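Local coordinates for protein CG4930 (Drosophila melanogaster, PDB 3ISM) that inhibits the nuclease EndoG by forming a complex with it, and probably acts as a ribonuclease inhibitor, at residues N108-I111 with V112-D116; E94-G97 with D98-Y102; R115-V118 with L119-E122; D125-D129 with V130-K134. The protein carries 1 engineered substitution. One frame throughout, in Å; residues are numbered along the deposited sequence.

All four contacts lie in one all-helical, Ku C-terminal-like region, on three successive helices. Along the chain interaction 2 comes first, on helix 81-102; interactions 1 and 3 follow on helix 104-120, sharing Arg115 and Asp116 with centres about 10 Å apart; interaction 4 closes the series on helix 124-132. Its centre is about 12 Å from that of interaction 3, and Phe126 and Trp127 pack on Val118, Leu119 and Arg115. Interactions 1 and 2, about 15 Å between centres, meet where Trp110 touches Tyr95. Interaction 2 alone reaches the bound CG8862 chain; no other chain touches the remaining three, which pack helix 104-120 against helices 52-75, 81-102 and 124-132.

Interaction 1: N108-I111 with V112-D116; sequences NEWI and VKLRD
Leu114 lays its CD2 methyl against both Trp110 and Ile111, the residues one turn back on the amphipathic alpha-helix 104-120 of this all-helical domain. The methyl is 3.7 Å from Ile111 CD1, a methyl-to-methyl touch at the ends of two slanting side chains. It also lies 3.9 Å from Trp110 CH2, so it meets the indole at the far end of its six-membered ring. Trp110 starts out pointing away from the following turn, but with CG anti to the backbone N (chi1 172°) the indole swings back until its outer ring reaches Leu114. Beneath these side chains the backbone is held by regular i to i+4 bonds: Leu114 N donates to Trp110 O at 2.9 Å and Arg115 N to Ile111 O at 3.0 Å. Val112 CG2 rests 3.6 Å from Asn108 O. The exposed Glu109 and Lys113 bring opposite charges near each other, but Glu109 OE1 and Lys113 NZ stay 5.6 Å apart, too far for a direct salt bridge. Further out, Leu92 of helix 81-102 covers Trp110 and Ile111, while Trp71 and Phe75 of helix 52-75 cover Leu114. Asn108 OD1 accepts from Cys139 N and ties the helix to a loop, and Arg115 NH1 donates to Phe157 O. The rest of that guanidinium turns to its own neighbour: both NE, at 2.8 Å, and NH2, at 2.9 Å, grip the single oxygen Asp116 OD1 side-on, with that oxygen almost exactly in the guanidinium plane.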
loop_
_atom_site.group_PDB
_atom_site.type_symbol
_atom_site.label_atom_id
_atom_site.label_comp_id
_atom_site.label_asym_id
_atom_site.label_seq_id
_atom_site.Cartn_x
_atom_site.Cartn_y
_atom_site.Cartn_z
ATOM N N ASN C 108 2.377 -4.165 38.034
ATOM C CA ASN C 108 1.270 -3.546 38.762
ATOM C C ASN C 108 0.996 -4.154 40.152
ATOM O O ASN C 108 0.666 -3.431 41.105
ATOM C CB ASN C 108 0.000 -3.503 37.889
ATOM C CG ASN C 108 0.118 -2.497 36.745
ATOM O OD1 ASN C 108 1.142 -1.832 36.594
ATOM N ND2 ASN C 108 -0.922 -2.387 35.936
ATOM N N GLU C 109 1.150 -5.468 40.272
ATOM C CA GLU C 109 0.947 -6.132 41.560
ATOM C C GLU C 109 2.114 -5.884 42.506
ATOM O O GLU C 109 1.916 -5.681 43.701
ATOM C CB GLU C 109 0.765 -7.631 41.364
ATOM C CG GLU C 109 -0.482 -7.988 40.578
ATOM C CD GLU C 109 -0.556 -9.463 40.243
ATOM O OE1 GLU C 109 0.373 -10.221 40.624
ATOM O OE2 GLU C 109 -1.546 -9.863 39.589
ATOM N N TRP C 110 3.328 -5.909 41.959
ATOM C CA TRP C 110 4.530 -5.776 42.776
ATOM C C TRP C 110 4.737 -4.345 43.290
ATOM O O TRP C 110 5.211 -4.133 44.408
ATOM C CB TRP C 110 5.745 -6.253 41.987
ATOM C CG TRP C 110 7.063 -5.978 42.661
ATOM C CD1 TRP C 110 7.637 -6.693 43.678
ATOM C CD2 TRP C 110 7.981 -4.927 42.341
ATOM N NE1 TRP C 110 8.848 -6.142 44.018
ATOM C CE2 TRP C 110 9.086 -5.060 43.209
ATOM C CE3 TRP C 110 7.974 -3.882 41.404
ATOM C CZ2 TRP C 110 10.169 -4.191 43.172
ATOM C CZ3 TRP C 110 9.064 -3.017 41.365
ATOM C CH2 TRP C 110 10.141 -3.178 42.244
ATOM N N ILE C 111 4.370 -3.368 42.472
ATOM C CA ILE C 111 4.577 -1.978 42.843
ATOM C C ILE C 111 3.733 -1.576 44.068
ATOM O O ILE C 111 4.123 -0.705 44.812
ATOM C CB ILE C 111 4.385 -1.021 41.627
ATOM C CG1 ILE C 111 5.125 0.301 41.856
ATOM C CG2 ILE C 111 2.897 -0.829 41.274
ATOM C CD1 ILE C 111 6.636 0.164 41.854
ATOM N N VAL C 112 2.599 -2.246 44.277
ATOM C CA VAL C 112 1.760 -2.036 45.465
ATOM C C VAL C 112 2.469 -2.516 46.745
ATOM O O VAL C 112 2.473 -1.823 47.774
ATOM C CB VAL C 112 0.393 -2.767 45.314
ATOM C CG1 VAL C 112 -0.364 -2.800 46.623
ATOM C CG2 VAL C 112 -0.442 -2.117 44.213
ATOM N N LYS C 113 3.064 -3.703 46.678
ATOM C CA LYS C 113 3.866 -4.209 47.797
ATOM C C LYS C 113 5.077 -3.324 48.065
ATOM O O LYS C 113 5.418 -3.080 49.222
ATOM C CB LYS C 113 4.315 -5.648 47.549
ATOM C CG LYS C 113 3.178 -6.665 47.446
ATOM C CD LYS C 113 3.633 -7.893 46.649
ATOM C CE LYS C 113 2.533 -8.975 46.594
ATOM N NZ LYS C 113 2.841 -10.104 45.625
ATOM N N LEU C 114 5.730 -2.851 46.998
ATOM C CA LEU C 114 6.869 -1.945 47.142
ATOM C C LEU C 114 6.454 -0.663 47.855
ATOM O O LEU C 114 7.109 -0.249 48.803
ATOM C CB LEU C 114 7.530 -1.637 45.795
ATOM C CG LEU C 114 8.784 -0.750 45.879
ATOM C CD1 LEU C 114 9.976 -1.543 46.419
ATOM C CD2 LEU C 114 9.146 -0.141 44.557
ATOM N N ARG C 115 5.363 -0.042 47.411
ATOM C CA ARG C 115 4.835 1.147 48.088
ATOM C C ARG C 115 4.579 0.858 49.561
ATOM O O ARG C 115 4.949 1.641 50.431
ATOM C CB ARG C 115 3.524 1.611 47.445
ATOM C CG ARG C 115 2.806 2.730 48.220
ATOM C CD ARG C 115 1.318 2.802 47.894
ATOM N NE ARG C 115 0.591 1.628 48.375
ATOM C CZ ARG C 115 -0.680 1.356 48.083
ATOM N NH1 ARG C 115 -1.380 2.164 47.300
ATOM N NH2 ARG C 115 -1.251 0.258 48.558
ATOM N N ASP C 116 3.933 -0.270 49.837
ATOM C CA ASP C 116 3.535 -0.582 51.196
ATOM C C ASP C 116 4.744 -0.711 52.110
ATOM O O ASP C 116 4.680 -0.279 53.265
ATOM C CB ASP C 116 2.640 -1.819 51.239
ATOM C CG ASP C 116 1.260 -1.556 50.637
ATOM O OD1 ASP C 116 1.006 -0.424 50.172
ATOM O OD2 ASP C 116 0.432 -2.481 50.610
#

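Interaction 2: E94-G97 with D98-Y102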
loop_
_atom_site.group_PDB
_atom_site.type_symbol
_atom_site.label_atom_id
_atom_site.label_comp_id
_atom_site.label_asym_id
_atom_site.label_seq_id
_atom_site.Cartn_x
_atom_site.Cartn_y
_atom_site.Cartn_z
ATOM N N GLU C 94 13.545 2.451 34.193
ATOM C CA GLU C 94 13.845 1.636 33.010
ATOM C C GLU C 94 13.001 0.365 32.974
ATOM O O GLU C 94 12.394 0.037 31.942
ATOM C CB GLU C 94 15.331 1.271 32.974
ATOM C CG GLU C 94 15.781 0.532 31.715
ATOM C CD GLU C 94 15.853 1.417 30.484
ATOM O OE1 GLU C 94 16.074 2.636 30.624
ATOM O OE2 GLU C 94 15.707 0.885 29.367
ATOM N N TYR C 95 12.943 -0.339 34.101
ATOM C CA TYR C 95 12.159 -1.574 34.159
ATOM C C TYR C 95 10.663 -1.325 33.863
ATOM O O TYR C 95 10.076 -2.025 33.017
ATOM C CB TYR C 95 12.396 -2.355 35.451
ATOM C CG TYR C 95 11.301 -3.342 35.776
ATOM C CD1 TYR C 95 10.870 -4.273 34.835
ATOM C CD2 TYR C 95 10.688 -3.344 37.024
ATOM C CE1 TYR C 95 9.844 -5.156 35.127
ATOM C CE2 TYR C 95 9.678 -4.240 37.320
ATOM C CZ TYR C 95 9.266 -5.140 36.369
ATOM O OH TYR C 95 8.275 -6.040 36.646
ATOM N N ARG C 96 10.069 -0.326 34.523
ATOM C CA ARG C 96 8.669 0.050 34.272
ATOM C C ARG C 96 8.366 0.360 32.787
ATOM O O ARG C 96 7.309 -0.006 32.266
ATOM C CB ARG C 96 8.287 1.272 35.115
ATOM C CG ARG C 96 6.814 1.656 34.999
ATOM C CD ARG C 96 6.471 2.835 35.892
ATOM N NE ARG C 96 5.023 3.000 36.029
ATOM C CZ ARG C 96 4.253 3.603 35.123
ATOM N NH1 ARG C 96 4.791 4.115 34.018
ATOM N NH2 ARG C 96 2.956 3.716 35.330
ATOM N N GLY C 97 9.297 1.049 32.132
ATOM C CA GLY C 97 9.156 1.408 30.725
ATOM C C GLY C 97 9.016 0.180 29.851
ATOM O O GLY C 97 8.249 0.176 28.895
ATOM N N ASP C 98 9.763 -0.866 30.183
ATOM C CA ASP C 98 9.634 -2.146 29.488
ATOM C C ASP C 98 8.371 -2.894 29.882
ATOM O O ASP C 98 7.695 -3.473 29.023
ATOM C CB ASP C 98 10.865 -3.018 29.743
ATOM C CG ASP C 98 12.087 -2.495 29.033
ATOM O OD1 ASP C 98 11.925 -1.907 27.951
ATOM O OD2 ASP C 98 13.205 -2.647 29.546
ATOM N N ALA C 99 8.062 -2.902 31.181
ATOM C CA ALA C 99 6.865 -3.590 31.662
ATOM C C ALA C 99 5.573 -3.089 31.000
ATOM O O ALA C 99 4.663 -3.886 30.746
ATOM C CB ALA C 99 6.753 -3.493 33.164
ATOM N N CYS C 100 5.496 -1.781 30.730
ATOM C CA CYS C 100 4.342 -1.180 30.051
ATOM C C CYS C 100 4.090 -1.794 28.675
ATOM O O CYS C 100 2.962 -1.760 28.178
ATOM C CB CYS C 100 4.549 0.325 29.837
ATOM S SG CYS C 100 4.501 1.372 31.302
ATOM N N PHE C 101 5.149 -2.282 28.036
ATOM C CA PHE C 101 5.063 -2.864 26.703
ATOM C C PHE C 101 4.939 -4.392 26.774
ATOM O O PHE C 101 4.086 -4.985 26.103
ATOM C CB PHE C 101 6.289 -2.460 25.867
ATOM C CG PHE C 101 6.276 -3.006 24.454
ATOM C CD1 PHE C 101 5.581 -2.346 23.443
ATOM C CD2 PHE C 101 6.958 -4.174 24.134
ATOM C CE1 PHE C 101 5.569 -2.842 22.143
ATOM C CE2 PHE C 101 6.945 -4.682 22.826
ATOM C CZ PHE C 101 6.250 -4.016 21.835
ATOM N N TYR C 102 5.801 -5.022 27.576
ATOM C CA TYR C 102 5.857 -6.495 27.646
ATOM C C TYR C 102 4.901 -7.161 28.656
ATOM O O TYR C 102 4.328 -8.196 28.338
ATOM C CB TYR C 102 7.275 -6.993 27.942
ATOM C CG TYR C 102 8.318 -6.612 26.930
ATOM C CD1 TYR C 102 9.250 -5.624 27.219
ATOM C CD2 TYR C 102 8.381 -7.242 25.692
ATOM C CE1 TYR C 102 10.214 -5.257 26.313
ATOM C CE2 TYR C 102 9.337 -6.878 24.763
ATOM C CZ TYR C 102 10.256 -5.889 25.087
ATOM O OH TYR C 102 11.219 -5.530 24.190
HETATM O O HOH W 1 15.508 -1.589 28.707
#
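Tyr95 and Ala99 form the closely packed side of this helical turn, with Ala99 CB 4.0 Å from Tyr95 CE1 on the buried flank of helix 81-102. Beneath them Ala99 N donates to Tyr95 O at 2.9 Å. Arg96 extends past Cys100, its NH1 3.9 Å from Cys100 SG, to reach the Gly137 carbonyl and the Asp143 carboxylate. The acidic flank is looser. Glu94 OE2 and Asp98 OD2 stand 4.3 Å apart without touching, and a water donates to both, at 2.6 Å from Glu94 OE2 and 2.7 Å from Asp98 OD2. Asp98 OD2 also bonds Tyr36 OH, while Asp98 OD1 forms a salt bridge with Arg93 of the chain of CG8862; Glu94 OE2 pairs with Arg94 of that same chain, which probably eases the repulsion between the two carboxylates. An alanine in place of Asp98 would probably leave Arg93 of the CG8862 chain without its charged mate and the bridging water without its second acceptor. Two acids one helical turn apart, facing arginines of a partner chain, form part of a charge-complementary protein-protein interface, here between inhibitor and nuclease.

Interaction 3: R115-V118 with L119-E122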
loop_
_atom_site.group_PDB
_atom_site.type_symbol
_atom_site.label_atom_id
_atom_site.label_comp_id
_atom_site.label_asym_id
_atom_site.label_seq_id
_atom_site.Cartn_x
_atom_site.Cartn_y
_atom_site.Cartn_z
ATOM N N ARG C 115 5.363 -0.042 47.411
ATOM C CA ARG C 115 4.835 1.147 48.088
ATOM C C ARG C 115 4.579 0.858 49.561
ATOM O O ARG C 115 4.949 1.641 50.431
ATOM C CB ARG C 115 3.524 1.611 47.445
ATOM C CG ARG C 115 2.806 2.730 48.220
ATOM C CD ARG C 115 1.318 2.802 47.894
ATOM N NE ARG C 115 0.591 1.628 48.375
ATOM C CZ ARG C 115 -0.680 1.356 48.083
ATOM N NH1 ARG C 115 -1.380 2.164 47.300
ATOM N NH2 ARG C 115 -1.251 0.258 48.558
ATOM N N ASP C 116 3.933 -0.270 49.837
ATOM C CA ASP C 116 3.535 -0.582 51.196
ATOM C C ASP C 116 4.744 -0.711 52.110
ATOM O O ASP C 116 4.680 -0.279 53.265
ATOM C CB ASP C 116 2.640 -1.819 51.239
ATOM C CG ASP C 116 1.260 -1.556 50.637
ATOM O OD1 ASP C 116 1.006 -0.424 50.172
ATOM O OD2 ASP C 116 0.432 -2.481 50.610
ATOM N N GLU C 117 5.842 -1.252 51.564
ATOM C CA GLU C 117 7.111 -1.357 52.279
ATOM C C GLU C 117 7.786 0.007 52.446
ATOM O O GLU C 117 8.369 0.308 53.494
ATOM C CB GLU C 117 8.054 -2.334 51.567
ATOM C CG GLU C 117 9.240 -2.814 52.434
ATOM C CD GLU C 117 8.847 -3.710 53.619
ATOM O OE1 GLU C 117 7.757 -4.315 53.625
ATOM O OE2 GLU C 117 9.651 -3.825 54.556
ATOM N N VAL C 118 7.695 0.826 51.404
ATOM C CA VAL C 118 8.206 2.190 51.433
ATOM C C VAL C 118 7.549 2.995 52.553
ATOM O O VAL C 118 8.238 3.670 53.316
ATOM C CB VAL C 118 8.030 2.871 50.047
ATOM C CG1 VAL C 118 8.070 4.410 50.167
ATOM C CG2 VAL C 118 9.110 2.373 49.090
ATOM N N LEU C 119 6.229 2.866 52.685
ATOM C CA LEU C 119 5.465 3.631 53.679
ATOM C C LEU C 119 5.668 3.146 55.117
ATOM O O LEU C 119 5.786 3.954 56.036
ATOM C CB LEU C 119 3.976 3.642 53.320
ATOM C CG LEU C 119 3.633 4.287 51.972
ATOM C CD1 LEU C 119 2.134 4.244 51.730
ATOM C CD2 LEU C 119 4.162 5.713 51.895
ATOM N N LYS C 120 5.700 1.827 55.292
ATOM C CA LYS C 120 5.979 1.180 56.573
ATOM C C LYS C 120 7.339 1.605 57.134
ATOM O O LYS C 120 7.479 1.859 58.330
ATOM C CB LYS C 120 5.939 -0.337 56.380
ATOM C CG LYS C 120 6.296 -1.160 57.599
ATOM C CD LYS C 120 6.969 -2.456 57.157
ATOM C CE LYS C 120 7.469 -3.255 58.339
ATOM N NZ LYS C 120 6.341 -3.806 59.135
ATOM N N LYS C 121 8.330 1.696 56.252
ATOM C CA LYS C 121 9.682 2.103 56.621
ATOM C C LYS C 121 9.833 3.621 56.622
ATOM O O LYS C 121 10.908 4.147 56.924
ATOM C CB LYS C 121 10.703 1.455 55.682
ATOM C CG LYS C 121 10.653 -0.063 55.747
ATOM C CD LYS C 121 11.997 -0.688 55.470
ATOM C CE LYS C 121 12.025 -2.164 55.895
ATOM N NZ LYS C 121 11.898 -2.354 57.364
ATOM N N GLU C 122 8.744 4.310 56.276
ATOM C CA GLU C 122 8.663 5.776 56.311
ATOM C C GLU C 122 9.739 6.441 55.455
ATOM O O GLU C 122 10.372 7.410 55.876
ATOM C CB GLU C 122 8.680 6.309 57.760
ATOM C CG GLU C 122 7.357 6.110 58.514
ATOM C CD GLU C 122 7.315 6.843 59.852
ATOM O OE1 GLU C 122 7.086 8.081 59.863
ATOM O OE2 GLU C 122 7.502 6.177 60.896
#
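Glu117 and Lys121 cross obliquely on the side of the last turn of helix 104-120 that faces helix 52-75, joined by a long salt bridge of 3.9 Å between Glu117 OE2 and Lys121 NZ. That oxygen lies closer to the methylene, with Glu117 OE2 3.2 Å from Lys121 CE, so the ionic link is weak. The carboxylate gets there because Glu117 bends at chi2 (68°), which carries its end forward although the side chain sets off away from the next turn. The same bend lays it alongside Lys120, whose methylene CD is 4.0 Å from Glu117 OE2; the ammonium itself stays clear, with Lys120 NZ 5.7 Å from that oxygen. Three successive carbonyls are satisfied by i to i+4 bonds: Arg115 O accepts from Leu119 N at 2.9 Å, Asp116 O from Lys120 N at 3.1 Å and Glu117 O from Lys121 N at 3.1 Å. Glu122 then leaves the helix with positive phi (57°) in a Schellman motif, with two bonds back into the last turn; Glu122 N itself bonds Leu119 O weakly. On a second flank Leu119 CD1 packs 3.9 Å from Arg115 CG. Helix 124-132 covers this side, with Trp127 against Arg115, Val118 and Leu119, and with Phe126 against Val118. Phe75 of helix 52-75 reaches Glu117, Val118 and Lys121, so the helix end is wedged between the two neighbouring helices.

Interaction 4: D125-D129 with V130-K134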
loop_
_atom_site.group_PDB
_atom_site.type_symbol
_atom_site.label_atom_id
_atom_site.label_comp_id
_atom_site.label_asym_id
_atom_site.label_seq_id
_atom_site.Cartn_x
_atom_site.Cartn_y
_atom_site.Cartn_z
ATOM N N ASP C 125 10.415 10.651 51.353
ATOM C CA ASP C 125 11.033 11.387 50.246
ATOM C C ASP C 125 10.998 10.540 48.981
ATOM O O ASP C 125 10.565 11.013 47.931
ATOM C CB ASP C 125 12.464 11.823 50.569
ATOM C CG ASP C 125 12.519 12.937 51.606
ATOM O OD1 ASP C 125 11.528 13.690 51.749
ATOM O OD2 ASP C 125 13.560 13.058 52.286
ATOM N N PHE C 126 11.424 9.282 49.087
ATOM C CA PHE C 126 11.330 8.338 47.959
ATOM C C PHE C 126 9.875 8.176 47.472
ATOM O O PHE C 126 9.633 8.110 46.269
ATOM C CB PHE C 126 11.941 6.980 48.322
ATOM C CG PHE C 126 11.966 5.990 47.177
ATOM C CD1 PHE C 126 12.956 6.054 46.202
ATOM C CD2 PHE C 126 11.010 4.979 47.089
ATOM C CE1 PHE C 126 12.985 5.138 45.151
ATOM C CE2 PHE C 126 11.038 4.061 46.038
ATOM C CZ PHE C 126 12.019 4.148 45.067
ATOM N N TRP C 127 8.920 8.129 48.399
ATOM C CA TRP C 127 7.508 8.033 48.030
ATOM C C TRP C 127 7.096 9.273 47.243
ATOM O O TRP C 127 6.605 9.149 46.137
ATOM C CB TRP C 127 6.612 7.805 49.257
ATOM C CG TRP C 127 5.119 7.930 49.019
ATOM C CD1 TRP C 127 4.274 8.824 49.615
ATOM C CD2 TRP C 127 4.306 7.155 48.120
ATOM N NE1 TRP C 127 2.988 8.654 49.155
ATOM C CE2 TRP C 127 2.979 7.632 48.241
ATOM C CE3 TRP C 127 4.566 6.102 47.228
ATOM C CZ2 TRP C 127 1.920 7.094 47.507
ATOM C CZ3 TRP C 127 3.513 5.574 46.492
ATOM C CH2 TRP C 127 2.206 6.063 46.641
ATOM N N ARG C 128 7.371 10.453 47.790
ATOM C CA ARG C 128 6.994 11.719 47.167
ATOM C C ARG C 128 7.772 12.062 45.893
ATOM O O ARG C 128 7.172 12.431 44.881
ATOM C CB ARG C 128 7.106 12.869 48.171
ATOM C CG ARG C 128 6.050 12.835 49.265
ATOM C CD ARG C 128 6.054 14.101 50.113
ATOM N NE ARG C 128 7.341 14.279 50.786
ATOM C CZ ARG C 128 7.558 14.024 52.073
ATOM N NH1 ARG C 128 6.568 13.591 52.854
ATOM N NH2 ARG C 128 8.770 14.211 52.580
ATOM N N ASP C 129 9.097 11.933 45.943
ATOM C CA ASP C 129 9.967 12.437 44.872
ATOM C C ASP C 129 10.128 11.442 43.734
ATOM O O ASP C 129 10.321 11.832 42.585
ATOM C CB ASP C 129 11.353 12.806 45.418
ATOM C CG ASP C 129 11.296 13.847 46.528
ATOM O OD1 ASP C 129 10.361 14.677 46.526
ATOM O OD2 ASP C 129 12.197 13.832 47.404
ATOM N N VAL C 130 10.067 10.159 44.057
ATOM C CA VAL C 130 10.262 9.130 43.056
ATOM C C VAL C 130 8.946 8.471 42.625
ATOM O O VAL C 130 8.507 8.680 41.483
ATOM C CB VAL C 130 11.331 8.083 43.478
ATOM C CG1 VAL C 130 11.508 7.054 42.396
ATOM C CG2 VAL C 130 12.679 8.774 43.762
ATOM N N LEU C 131 8.315 7.688 43.504
ATOM C CA LEU C 131 7.147 6.906 43.084
ATOM C C LEU C 131 5.974 7.785 42.625
ATOM O O LEU C 131 5.321 7.488 41.614
ATOM C CB LEU C 131 6.701 5.923 44.168
ATOM C CG LEU C 131 7.713 4.823 44.530
ATOM C CD1 LEU C 131 7.178 3.820 45.571
ATOM C CD2 LEU C 131 8.144 4.081 43.294
ATOM N N VAL C 132 5.715 8.857 43.371
ATOM C CA VAL C 132 4.618 9.764 43.062
ATOM C C VAL C 132 5.002 10.725 41.923
ATOM O O VAL C 132 4.357 10.719 40.863
ATOM C CB VAL C 132 4.136 10.556 44.313
ATOM C CG1 VAL C 132 3.160 11.661 43.922
ATOM C CG2 VAL C 132 3.503 9.617 45.343
ATOM N N LYS C 133 6.051 11.527 42.123
ATOM C CA LYS C 133 6.405 12.552 41.137
ATOM C C LYS C 133 6.748 11.987 39.759
ATOM O O LYS C 133 6.330 12.540 38.743
ATOM C CB LYS C 133 7.547 13.440 41.618
ATOM C CG LYS C 133 7.634 14.739 40.822
ATOM C CD LYS C 133 8.896 15.518 41.098
ATOM C CE LYS C 133 8.948 16.755 40.196
ATOM N NZ LYS C 133 10.260 16.830 39.489
ATOM N N LYS C 134 7.494 10.885 39.720
ATOM C CA LYS C 134 7.886 10.285 38.443
ATOM C C LYS C 134 6.805 9.351 37.892
ATOM O O LYS C 134 7.011 8.699 36.866
ATOM C CB LYS C 134 9.223 9.555 38.565
ATOM C CG LYS C 134 10.435 10.478 38.750
ATOM C CD LYS C 134 11.738 9.665 38.866
ATOM C CE LYS C 134 12.863 10.487 39.474
ATOM N NZ LYS C 134 13.256 11.633 38.612
#
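Val132 sets its CG2 methyl over the six-membered ring of Trp127 in a CH-pi contact consistent with the wider pi-type turn of helix 124-132, in which Val132 N bonds Trp127 O. The methyl is 3.6 Å from the ring centroid, close to the ring normal. A second CH-pi contact is made on the other aromatic residue: Val130 CB lies over one face of Phe126, offset toward the rim, and Val130 CG1 comes 3.7 Å from Phe126 CE1. Leu131 sits between the two aromatics and touches both. Its CG reaches Phe126 CE2 at 3.7 Å, while its CD1 lies in the indole plane at the edge of Trp127, the two side chains crossing at about a right angle. Both aromatic residues have CG anti to the backbone N (chi1 -176° for Phe126, 170° for Trp127), which tips their rings over the following turn. The widening shows in the backbone, where Phe126 O accepts from two donors: Leu131 N at 3.1 Å, nearly in line with the carbonyl, and Val130 N at 3.0 Å, well above its plane. Leu92 of helix 81-102 backs Leu131, and Val118 touches the Phe126 ring and Trp127 CB. A leucine in place of Trp127 would probably rob Val132 of the flat face it lies on and leave the His160 carbonyl without its donor. That bond runs from Trp127 NE1 to His160 O.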